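PDB 4HPP: probable glutamine synthetase from Pseudomonas aeruginosa, which belongs to the glutamine synthetase family, joining an N-terminal beta-sheet domain to a larger catalytic-type domain whose model holds a magnesium ion and glutamic acid. Local coordinates for residues Asn73-Val78 with Asp90-Asn95; Leu9-Thr14 with Gly23-Leu28; Ala298-Leu303 with Arg382-Leu387. One frame throughout, in Å; residues are numbered along the deposited sequence.

Interaction 1 (Asn73-Val78 with Asp90-Asn95)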
# COMPACT_ATOMS: atom_id res chain seq x y z
N ASN A 73 5.58 35.38 30.26
CA ASN A 73 6.26 34.37 31.09
C ASN A 73 5.69 32.94 31.04
O ASN A 73 6.30 32.02 31.54
CB ASN A 73 6.47 34.87 32.54
CG ASN A 73 7.45 36.06 32.62
OD1 ASN A 73 8.54 36.06 32.01
ND2 ASN A 73 7.05 37.07 33.35
N SER A 74 4.55 32.77 30.39
CA SER A 74 3.83 31.50 30.37
C SER A 74 4.04 30.76 29.04
O SER A 74 3.43 29.72 28.85
CB SER A 74 2.37 31.78 30.47
OG SER A 74 1.99 32.51 29.31
N ARG A 75 4.87 31.31 28.15
CA ARG A 75 5.08 30.71 26.85
C ARG A 75 5.44 29.21 26.85
O ARG A 75 6.31 28.76 27.58
CB ARG A 75 6.13 31.50 26.07
CG ARG A 75 6.32 30.97 24.65
CD ARG A 75 6.65 32.09 23.70
NE ARG A 75 6.82 31.61 22.36
CZ ARG A 75 7.57 32.24 21.46
NH1 ARG A 75 8.15 33.38 21.80
NH2 ARG A 75 7.73 31.72 20.25
N VAL A 76 4.73 28.44 26.01
CA VAL A 76 5.05 27.04 25.77
C VAL A 76 5.58 26.84 24.37
O VAL A 76 4.98 27.33 23.42
CB VAL A 76 3.81 26.13 26.04
CG1 VAL A 76 4.09 24.68 25.65
CG2 VAL A 76 3.53 26.18 27.53
N ARG A 77 6.70 26.14 24.24
CA ARG A 77 7.34 25.92 22.96
C ARG A 77 7.68 24.45 22.90
O ARG A 77 8.61 24.04 23.59
CB ARG A 77 8.70 26.67 22.87
CG ARG A 77 8.78 28.19 22.71
CD ARG A 77 9.86 28.40 21.64
NE ARG A 77 10.95 29.38 21.90
CZ ARG A 77 11.92 29.73 21.03
NH1 ARG A 77 11.99 29.20 19.79
NH2 ARG A 77 12.86 30.61 21.38
N VAL A 78 6.97 23.67 22.09
CA VAL A 78 7.39 22.28 21.83
C VAL A 78 7.77 22.27 20.37
O VAL A 78 6.91 22.37 19.48
CB VAL A 78 6.24 21.24 22.03
CG1 VAL A 78 6.72 19.82 21.70
CG2 VAL A 78 5.53 21.39 23.41
N ASP A 90 3.26 26.26 19.64
CA ASP A 90 3.75 27.49 20.23
C ASP A 90 2.63 28.38 20.66
O ASP A 90 1.85 28.82 19.83
CB ASP A 90 4.62 28.21 19.22
CG ASP A 90 5.49 29.24 19.85
OD1 ASP A 90 5.18 29.71 21.01
OD2 ASP A 90 6.50 29.60 19.17
N TYR A 91 2.52 28.67 21.95
CA TYR A 91 1.41 29.52 22.42
C TYR A 91 1.74 30.06 23.80
O TYR A 91 2.60 29.52 24.48
CB TYR A 91 0.05 28.72 22.50
CG TYR A 91 0.12 27.65 23.55
CD1 TYR A 91 -0.15 27.92 24.89
CD2 TYR A 91 0.48 26.35 23.21
CE1 TYR A 91 -0.09 26.89 25.86
CE2 TYR A 91 0.53 25.33 24.16
CZ TYR A 91 0.27 25.61 25.49
OH TYR A 91 0.39 24.58 26.42
N LEU A 92 1.03 31.11 24.19
CA LEU A 92 1.14 31.81 25.46
C LEU A 92 -0.25 31.96 26.12
O LEU A 92 -1.25 32.25 25.43
CB LEU A 92 1.67 33.23 25.23
CG LEU A 92 3.04 33.47 24.62
CD1 LEU A 92 2.95 33.47 23.11
CD2 LEU A 92 3.61 34.80 25.09
N HIS A 93 -0.29 31.80 27.44
CA HIS A 93 -1.48 32.03 28.22
C HIS A 93 -1.64 33.51 28.37
O HIS A 93 -0.65 34.25 28.47
CB HIS A 93 -1.38 31.39 29.57
CG HIS A 93 -1.08 29.93 29.51
ND1 HIS A 93 -2.05 28.99 29.68
CD2 HIS A 93 0.13 29.24 29.31
CE1 HIS A 93 -1.48 27.75 29.56
NE2 HIS A 93 -0.14 27.91 29.33
N GLY A 94 -2.90 33.96 28.38
CA GLY A 94 -3.17 35.35 28.43
C GLY A 94 -4.26 35.60 29.45
O GLY A 94 -5.01 34.68 29.84
N ASN A 95 -4.33 36.86 29.88
CA ASN A 95 -5.44 37.32 30.69
C ASN A 95 -6.38 38.18 29.80
O ASN A 95 -5.89 38.86 28.89
CB ASN A 95 -4.95 38.12 31.90
CG ASN A 95 -3.73 37.52 32.59
OD1 ASN A 95 -3.64 36.31 32.82
ND2 ASN A 95 -2.78 38.38 32.94

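Interaction 2 (Leu9-Thr14 with Gly23-Leu28)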
# COMPACT_ATOMS: atom_id res chain seq x y z
N LEU A 9 3.09 29.51 13.44
CA LEU A 9 2.02 30.29 14.09
C LEU A 9 2.16 30.28 15.63
O LEU A 9 2.50 29.28 16.24
CB LEU A 9 0.64 29.81 13.63
CG LEU A 9 0.58 29.78 12.08
CD1 LEU A 9 -0.68 29.08 11.55
CD2 LEU A 9 0.70 31.17 11.40
N VAL A 10 1.92 31.43 16.26
CA VAL A 10 1.90 31.48 17.69
C VAL A 10 0.46 31.68 18.12
O VAL A 10 -0.22 32.56 17.60
CB VAL A 10 2.80 32.64 18.21
CG1 VAL A 10 2.63 32.73 19.71
CG2 VAL A 10 4.25 32.33 17.88
N SER A 11 -0.03 30.87 19.05
CA SER A 11 -1.34 31.12 19.61
C SER A 11 -1.34 31.90 20.93
O SER A 11 -0.48 31.72 21.75
CB SER A 11 -2.10 29.81 19.79
OG SER A 11 -2.76 29.41 18.60
N PHE A 12 -2.31 32.79 21.10
CA PHE A 12 -2.71 33.32 22.40
C PHE A 12 -3.96 32.51 22.85
O PHE A 12 -4.97 32.44 22.13
CB PHE A 12 -3.08 34.82 22.34
CG PHE A 12 -2.00 35.73 21.83
CD1 PHE A 12 -0.63 35.36 21.89
CD2 PHE A 12 -2.32 36.99 21.30
CE1 PHE A 12 0.36 36.22 21.42
CE2 PHE A 12 -1.31 37.86 20.82
CZ PHE A 12 0.02 37.46 20.87
N VAL A 13 -3.87 31.92 24.04
CA VAL A 13 -4.95 31.12 24.61
C VAL A 13 -5.53 31.63 25.92
O VAL A 13 -4.88 32.35 26.69
CB VAL A 13 -4.51 29.67 24.79
CG1 VAL A 13 -4.04 29.11 23.48
CG2 VAL A 13 -3.41 29.54 25.83
N THR A 14 -6.77 31.22 26.17
CA THR A 14 -7.37 31.36 27.49
C THR A 14 -8.07 30.06 27.72
O THR A 14 -8.47 29.39 26.76
CB THR A 14 -8.38 32.50 27.55
OG1 THR A 14 -8.86 32.65 28.90
CG2 THR A 14 -9.47 32.28 26.52
N GLY A 23 -8.11 30.08 21.47
CA GLY A 23 -7.36 31.26 21.16
C GLY A 23 -7.30 31.52 19.69
O GLY A 23 -8.14 31.02 18.93
N ARG A 24 -6.27 32.28 19.29
CA ARG A 24 -6.13 32.78 17.94
C ARG A 24 -4.67 32.83 17.67
O ARG A 24 -3.89 33.00 18.60
CB ARG A 24 -6.59 34.23 17.88
CG ARG A 24 -8.09 34.35 17.83
CD ARG A 24 -8.52 35.79 17.72
NE ARG A 24 -9.90 35.89 18.12
CZ ARG A 24 -10.60 37.01 18.04
NH1 ARG A 24 -9.99 38.09 17.58
NH2 ARG A 24 -11.89 37.06 18.44
N SER A 25 -4.26 32.74 16.41
CA SER A 25 -2.82 32.68 16.18
C SER A 25 -2.36 33.67 15.14
O SER A 25 -3.16 34.20 14.34
CB SER A 25 -2.40 31.25 15.84
OG SER A 25 -2.72 30.97 14.49
N LEU A 26 -1.06 33.93 15.16
CA LEU A 26 -0.41 34.92 14.27
C LEU A 26 0.94 34.42 13.79
O LEU A 26 1.51 33.52 14.39
CB LEU A 26 -0.21 36.22 14.99
CG LEU A 26 0.32 36.07 16.41
CD1 LEU A 26 1.53 36.97 16.69
CD2 LEU A 26 -0.83 36.43 17.34
N PRO A 27 1.45 34.99 12.70
CA PRO A 27 2.79 34.52 12.27
C PRO A 27 3.84 34.92 13.31
O PRO A 27 3.74 36.02 13.90
CB PRO A 27 3.02 35.25 10.93
CG PRO A 27 1.64 35.61 10.47
CD PRO A 27 0.87 35.93 11.72
N LEU A 28 4.79 34.01 13.56
CA LEU A 28 5.91 34.28 14.49
C LEU A 28 6.52 35.69 14.30
O LEU A 28 6.67 36.43 15.26
CB LEU A 28 6.99 33.20 14.39
CG LEU A 28 8.25 33.32 15.28
CD1 LEU A 28 8.02 32.83 16.74
CD2 LEU A 28 9.44 32.63 14.59

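Interaction 3 (Ala298-Leu303 with Arg382-Leu387)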
# COMPACT_ATOMS: atom_id res chain seq x y z
N ALA A 298 -22.74 8.58 48.00
CA ALA A 298 -22.90 9.88 48.70
C ALA A 298 -21.63 10.73 48.77
O ALA A 298 -21.68 11.92 48.45
CB ALA A 298 -23.54 9.72 50.08
N ALA A 299 -20.51 10.11 49.20
CA ALA A 299 -19.13 10.70 49.26
C ALA A 299 -19.03 11.94 50.13
O ALA A 299 -19.79 12.90 49.93
CB ALA A 299 -18.58 10.97 47.86
N TYR A 300 -18.08 11.93 51.08
CA TYR A 300 -18.07 12.97 52.14
C TYR A 300 -16.86 13.93 52.21
O TYR A 300 -15.76 13.67 51.70
CB TYR A 300 -18.33 12.34 53.52
CG TYR A 300 -19.75 11.78 53.77
CD1 TYR A 300 -20.08 10.45 53.46
CD2 TYR A 300 -20.74 12.57 54.37
CE1 TYR A 300 -21.35 9.94 53.70
CE2 TYR A 300 -22.02 12.07 54.62
CZ TYR A 300 -22.32 10.75 54.29
OH TYR A 300 -23.58 10.24 54.53
N ALA A 301 -17.06 15.06 52.88
CA ALA A 301 -15.95 15.96 53.09
C ALA A 301 -15.34 15.59 54.41
O ALA A 301 -15.81 15.99 55.47
CB ALA A 301 -16.40 17.41 53.08
N CYS A 302 -14.28 14.80 54.35
CA CYS A 302 -13.55 14.33 55.53
C CYS A 302 -12.05 14.36 55.17
O CYS A 302 -11.68 14.69 54.05
CB CYS A 302 -14.01 12.92 55.89
SG CYS A 302 -13.81 11.75 54.51
N LEU A 303 -11.20 13.95 56.10
CA LEU A 303 -9.77 13.99 55.91
C LEU A 303 -9.15 12.59 56.09
O LEU A 303 -9.73 11.68 56.73
CB LEU A 303 -9.17 15.00 56.87
CG LEU A 303 -7.68 15.34 56.84
CD1 LEU A 303 -7.47 16.65 56.12
CD2 LEU A 303 -7.25 15.50 58.28
N ARG A 382 -21.47 15.19 64.94
CA ARG A 382 -21.23 15.16 63.50
C ARG A 382 -20.98 16.56 62.97
O ARG A 382 -21.79 17.47 63.18
CB ARG A 382 -22.38 14.47 62.73
CG ARG A 382 -21.91 13.76 61.45
CD ARG A 382 -22.34 12.30 61.39
NE ARG A 382 -22.42 11.68 62.73
CZ ARG A 382 -22.91 10.46 63.01
NH1 ARG A 382 -23.38 9.65 62.05
NH2 ARG A 382 -22.92 10.05 64.27
N GLY A 383 -19.83 16.73 62.30
CA GLY A 383 -19.40 18.01 61.72
C GLY A 383 -18.92 17.85 60.29
O GLY A 383 -17.87 18.38 59.91
N ILE A 384 -19.72 17.15 59.49
CA ILE A 384 -19.28 16.55 58.25
C ILE A 384 -20.44 16.50 57.23
O ILE A 384 -21.48 15.89 57.52
CB ILE A 384 -18.67 15.14 58.56
CG1 ILE A 384 -17.16 15.27 58.84
CG2 ILE A 384 -18.99 14.10 57.48
CD1 ILE A 384 -16.43 13.98 59.19
N GLN A 385 -20.26 17.14 56.07
CA GLN A 385 -21.27 17.15 54.95
C GLN A 385 -21.04 16.08 53.84
O GLN A 385 -19.90 15.69 53.53
CB GLN A 385 -21.37 18.55 54.29
CG GLN A 385 -21.25 19.76 55.21
CD GLN A 385 -20.22 20.79 54.71
OE1 GLN A 385 -19.10 20.41 54.34
NE2 GLN A 385 -20.57 22.08 54.72
N ALA A 386 -22.12 15.59 53.25
CA ALA A 386 -22.03 14.88 51.98
C ALA A 386 -21.73 15.88 50.82
O ALA A 386 -22.25 17.02 50.78
CB ALA A 386 -23.32 14.09 51.68
N LEU A 387 -20.86 15.45 49.91
CA LEU A 387 -20.65 16.15 48.64
C LEU A 387 -21.89 15.95 47.77
O LEU A 387 -22.52 14.90 47.82
CB LEU A 387 -19.37 15.65 47.93
CG LEU A 387 -18.09 15.76 48.79
CD1 LEU A 387 -16.81 15.38 48.06
CD2 LEU A 387 -17.92 17.12 49.43

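Interaction 1 (Asn73-Val78 with Asp90-Asn95)
In the beta hairpin of strands 66-78 and 89-97, Val76 and Tyr91 form an antiparallel hydrogen-bonded pair. Val76 N donates almost straight to Tyr91 O (2.8 Å, 174°), and Tyr91 N returns a longer bond to Val76 O. Tyr91 CG sits between its own backbone N and carbonyl carbon (chi1 66°), and the two side chains run side by side, pointing the same way. Val76 CB stands over one ring face, toward the rim, 3.6 Å from Tyr91 CZ. The hairpin is part of the N-terminal domain sheet, whose strand order fits a beta-grasp fold; helix 196-216 packs against it, and Asn204 there bonds both Tyr91 OH and His93 NE2. Asp90, on the other face with Arg77, is gripped side-on by Arg75. Arg75 NE reaches Asp90 OD1 at 2.8 Å, while Arg75 NH2 meets Asp90 OD2 at 2.7 Å, each through a syn lone pair. The guanidinium and carboxylate planes differ by only 21°. Arg8 forms a second salt bridge to Asp90 OD2, so two positive groups would be expected to stabilise the buried carboxylate. Farther along, His93 N makes a weak bond to Ser74 OG (3.0 Å), a hydroxyl also bonded to Asp71 O.

Interaction 2 (Leu9-Thr14 with Gly23-Leu28)
Gly23 passes closely alongside Val13, their CA atoms 4.2 Å apart in a non-hydrogen-bonded antiparallel pair. Arg24 follows as the hydrogen-bonded partner of Phe12: its carbonyl O accepts Phe12 N at 3.0 Å, while the bond from Arg24 N to Phe12 O is less surely placed. At Ser25 the CB atom lies 3.3 Å from Ser11 OG. The hydroxyl of Ser25 is turned to Leu9 CB and finds its polar partners in a neighbouring subunit, Gln153 NE2 and Phe177 O. This hairpin, strands 9-15 and 21-27, forms one border of the beta-grasp-like N-terminal sheet, and backbone hydrogen bonds from Gly23 and Ser25 join its outer strand to the same neighbouring subunit. Leu26 then pairs with Val10 by two backbone bonds, the shorter from Val10 N to Leu26 O (2.8 Å). The Leu26 CG atom stands between its backbone N and carbonyl carbon (chi1 43°), 3.7 Å from Val10 O. Leu26 CD2 rests over one face of the Phe12 ring, 4.0 Å from its centroid and offset toward the rim, the two side chains crossing at about a right angle. Pro27 CA faces Leu9 CD2, and Leu28 CD1 touches Val10 CG2 at 4.0 Å.

Interaction 3 (Ala298-Leu303 with Arg382-Leu387)
Tyr300 and Ala386 lie at a single backbone bridge, and the ring of Tyr300 meets the other segment along one side. The ring rests obliquely against the backbone between Gln385 and Ala386, with Tyr300 CD2 3.3 Å from Gln385 O. The CD2-CE2 side of the ring lies between two methyls: Ile384 CG2 approaches CD2 of Tyr300 at 3.9 Å, and Ala386 CB approaches CE2 of the same ring. Hydrogen bonds placed one residue before and one after Tyr300 hold the two backbones at this spacing. Leu387 N donates to Ala299 O at 2.8 Å, and Ala301 N donates to Gln385 O with an N-H...O angle of 167°.

Neither segment contains a regular helix or strand here. The contact joins the loop leading into strand 303-304 to the loop that precedes helix 391-399, within the catalytic domain of the glutamine synthetase fold. Helix 261-281 supplies the floor, since Leu274 touches both Ala301 and Leu387, and Gln385 NE2 bonds Ala272 O.

The reciprocal bump is Leu387. Its CG stands anti to the carbonyl carbon (chi1 -56°) and packs against the backbone of Ala298-Leu303, 3.5 Å from Ala299 O. Beyond it, Leu387 CD2 abuts the small methyl of Ala301, with a CD2 to CB distance of 4.0 Å. Each of these two large side chains meets an alanine methyl of the other segment, Tyr300 that of Ala386 and Leu387 that of Ala301. At the other end Ile384 spans two neighbours with its longer branch: CG1 of Ile384 lies 3.7 Å from Ala301 O, and CD1 of Ile384 reaches CB of Cys302. The side chain of Ala299 is about 11 Å from the bound glutamic acid.

In the fold
From the N terminus, interaction 2 closes first, folding strand 21-27 back on strand 9-15. Interaction 1 follows once the chain has passed strand 39-41, closing the hairpin of strands 66-78 and 89-97. The two loops neither nest nor cross, yet they meet in space: strand 89-97 runs parallel beside strand 9-15, with probable hydrogen bonds from Ser11 N to Asp90 O and from Leu92 N to Ser11 O. Four strands of one sheet are thereby joined. Interaction 3 opens later still and closes a much longer loop within the catalytic domain, on the opposite side of the chain's centre, its nearest atoms about 27 Å from either hairpin contact.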